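Local coordinates for isocitrate dehydrogenase [NAD] subunit 2 (Saccharomyces cerevisiae, PDB 3BLX), which catalyses, with the IDH1 subunit in an allosteric octamer, the NAD-dependent oxidative decarboxylation of isocitrate to 2-oxoglutarate in the citric acid cycle, and also binds RNA, at residues B[181-187]-B[235-241]. Sequence-based numbering, arbitrary orientation.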
# COMPACT_ATOMS: atom_id res chain seq x y z
N ARG B 181 -12.11 -18.74 -59.54
CA ARG B 181 -12.10 -17.33 -59.24
C ARG B 181 -10.80 -16.71 -59.75
O ARG B 181 -9.70 -17.26 -59.55
CB ARG B 181 -12.29 -17.08 -57.75
CG ARG B 181 -13.75 -16.95 -57.30
CD ARG B 181 -13.90 -17.41 -55.85
NE ARG B 181 -14.72 -16.52 -55.04
CZ ARG B 181 -15.87 -16.88 -54.46
NH1 ARG B 181 -16.32 -18.11 -54.63
NH2 ARG B 181 -16.55 -16.01 -53.73
N PRO B 182 -10.93 -15.56 -60.42
CA PRO B 182 -9.83 -14.85 -61.06
C PRO B 182 -8.82 -14.28 -60.05
O PRO B 182 -7.62 -14.51 -60.24
CB PRO B 182 -10.52 -13.70 -61.82
CG PRO B 182 -11.98 -13.89 -61.63
CD PRO B 182 -12.21 -14.83 -60.50
N ARG B 183 -9.28 -13.57 -59.00
CA ARG B 183 -8.40 -12.81 -58.10
C ARG B 183 -8.13 -13.48 -56.78
O ARG B 183 -9.05 -13.99 -56.15
CB ARG B 183 -8.98 -11.44 -57.77
CG ARG B 183 -9.69 -10.76 -58.88
CD ARG B 183 -10.87 -10.02 -58.31
NE ARG B 183 -10.50 -8.81 -57.57
CZ ARG B 183 -11.32 -8.13 -56.79
NH1 ARG B 183 -12.57 -8.56 -56.61
NH2 ARG B 183 -10.92 -7.03 -56.17
N VAL B 184 -6.87 -13.47 -56.33
CA VAL B 184 -6.60 -13.69 -54.92
C VAL B 184 -6.09 -12.40 -54.34
O VAL B 184 -5.18 -11.77 -54.87
CB VAL B 184 -5.67 -14.88 -54.62
CG1 VAL B 184 -5.62 -15.84 -55.81
CG2 VAL B 184 -4.31 -14.39 -54.25
N ILE B 185 -6.76 -11.97 -53.29
CA ILE B 185 -6.41 -10.74 -52.58
C ILE B 185 -5.68 -11.05 -51.27
O ILE B 185 -6.23 -11.70 -50.39
CB ILE B 185 -7.68 -9.97 -52.26
CG1 ILE B 185 -8.42 -9.64 -53.56
CG2 ILE B 185 -7.35 -8.74 -51.45
CD1 ILE B 185 -9.74 -8.97 -53.35
N VAL B 186 -4.43 -10.61 -51.17
CA VAL B 186 -3.72 -10.67 -49.91
C VAL B 186 -4.11 -9.44 -49.09
O VAL B 186 -3.97 -8.31 -49.57
CB VAL B 186 -2.20 -10.68 -50.08
CG1 VAL B 186 -1.57 -10.41 -48.75
CG2 VAL B 186 -1.73 -12.00 -50.60
N VAL B 187 -4.64 -9.67 -47.89
CA VAL B 187 -4.99 -8.62 -46.93
C VAL B 187 -3.90 -8.47 -45.87
O VAL B 187 -3.43 -9.45 -45.30
CB VAL B 187 -6.35 -8.90 -46.26
CG1 VAL B 187 -6.62 -7.93 -45.14
CG2 VAL B 187 -7.45 -8.78 -47.26
N TYR B 235 -16.61 -8.84 -53.93
CA TYR B 235 -15.55 -9.77 -53.58
C TYR B 235 -15.89 -11.21 -53.92
O TYR B 235 -15.13 -12.12 -53.60
CB TYR B 235 -15.19 -9.66 -52.08
CG TYR B 235 -14.34 -8.46 -51.74
CD1 TYR B 235 -14.91 -7.24 -51.42
CD2 TYR B 235 -12.95 -8.54 -51.76
CE1 TYR B 235 -14.13 -6.15 -51.12
CE2 TYR B 235 -12.16 -7.45 -51.45
CZ TYR B 235 -12.76 -6.26 -51.12
OH TYR B 235 -11.98 -5.17 -50.81
N THR B 236 -17.03 -11.41 -54.57
CA THR B 236 -17.46 -12.77 -54.91
C THR B 236 -16.72 -13.37 -56.09
O THR B 236 -16.95 -14.51 -56.46
CB THR B 236 -18.97 -12.85 -55.14
OG1 THR B 236 -19.25 -12.36 -56.43
CG2 THR B 236 -19.72 -12.01 -54.10
N ASP B 237 -15.79 -12.62 -56.67
CA ASP B 237 -14.90 -13.15 -57.70
C ASP B 237 -13.49 -13.30 -57.15
O ASP B 237 -12.52 -13.39 -57.90
CB ASP B 237 -14.85 -12.20 -58.89
CG ASP B 237 -14.41 -10.78 -58.50
OD1 ASP B 237 -14.93 -10.23 -57.51
OD2 ASP B 237 -13.54 -10.21 -59.20
N ALA B 238 -13.36 -13.30 -55.83
CA ALA B 238 -12.04 -13.33 -55.23
C ALA B 238 -11.94 -14.27 -54.06
O ALA B 238 -12.92 -14.61 -53.41
CB ALA B 238 -11.63 -11.95 -54.80
N VAL B 239 -10.71 -14.68 -53.82
CA VAL B 239 -10.35 -15.42 -52.63
C VAL B 239 -9.33 -14.61 -51.81
O VAL B 239 -8.25 -14.28 -52.28
CB VAL B 239 -9.75 -16.74 -53.05
CG1 VAL B 239 -8.80 -17.28 -52.01
CG2 VAL B 239 -10.84 -17.70 -53.31
N SER B 240 -9.71 -14.25 -50.59
CA SER B 240 -8.79 -13.53 -49.70
C SER B 240 -7.87 -14.44 -48.87
O SER B 240 -8.32 -15.45 -48.31
CB SER B 240 -9.60 -12.64 -48.78
OG SER B 240 -10.48 -11.82 -49.52
N VAL B 241 -6.58 -14.13 -48.80
CA VAL B 241 -5.72 -14.69 -47.75
C VAL B 241 -5.22 -13.64 -46.76
O VAL B 241 -4.95 -12.51 -47.12
CB VAL B 241 -4.49 -15.36 -48.28
CG1 VAL B 241 -4.63 -16.83 -48.22
CG2 VAL B 241 -4.18 -14.84 -49.65
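Arg183 and Asp237 form a salt bridge where two parallel strands begin. Arg183 NH1 makes a bent, weak bond of 3.0 Å to Asp237 OD1, which sits at the guanidinium edge, in its plane. The carboxylate plane is turned 29° from it. Bends at chi2 and chi3 bring the guanidinium over Ile185 CD1, which lies 3.6 Å from its plane, offset toward the rim. With CG1 beside its backbone N (chi1 -59°), Ile185 also brings CD1 to Tyr235 CE2 and Ala238 CB. Arg181 reaches across the type I turn Tyr235 to Ala238. Its NE makes a weak, bent bond to Ala238 O (3.1 Å), and Thr236 O lies over one guanidinium face. Replacing Arg181 by an alanine is likely to leave Ala238 O without this donor and Thr236 O without the group beneath it. Beyond the turn, Val239 N bonds to Arg183 O and Ile185 N to Val239 O, both at 2.9 Å; Val241 N to Ile185 O and Val187 N to Val241 O continue the ladder. The strands lead toward the probable active site: Val241 lies about 7 Å, side chain to side chain, from Arg135, a substrate ligand by similarity. Arg183 NH2 pairs with Glu217, and Tyr235 OH bonds to Glu219. Strand 215-220 flanks 183-188 and connects to 238-242 by a beta-alpha-beta crossover through helix 221-230, which meets Val187 and Tyr235. Helix 162-178 packs on Val184, Val239 and Val241.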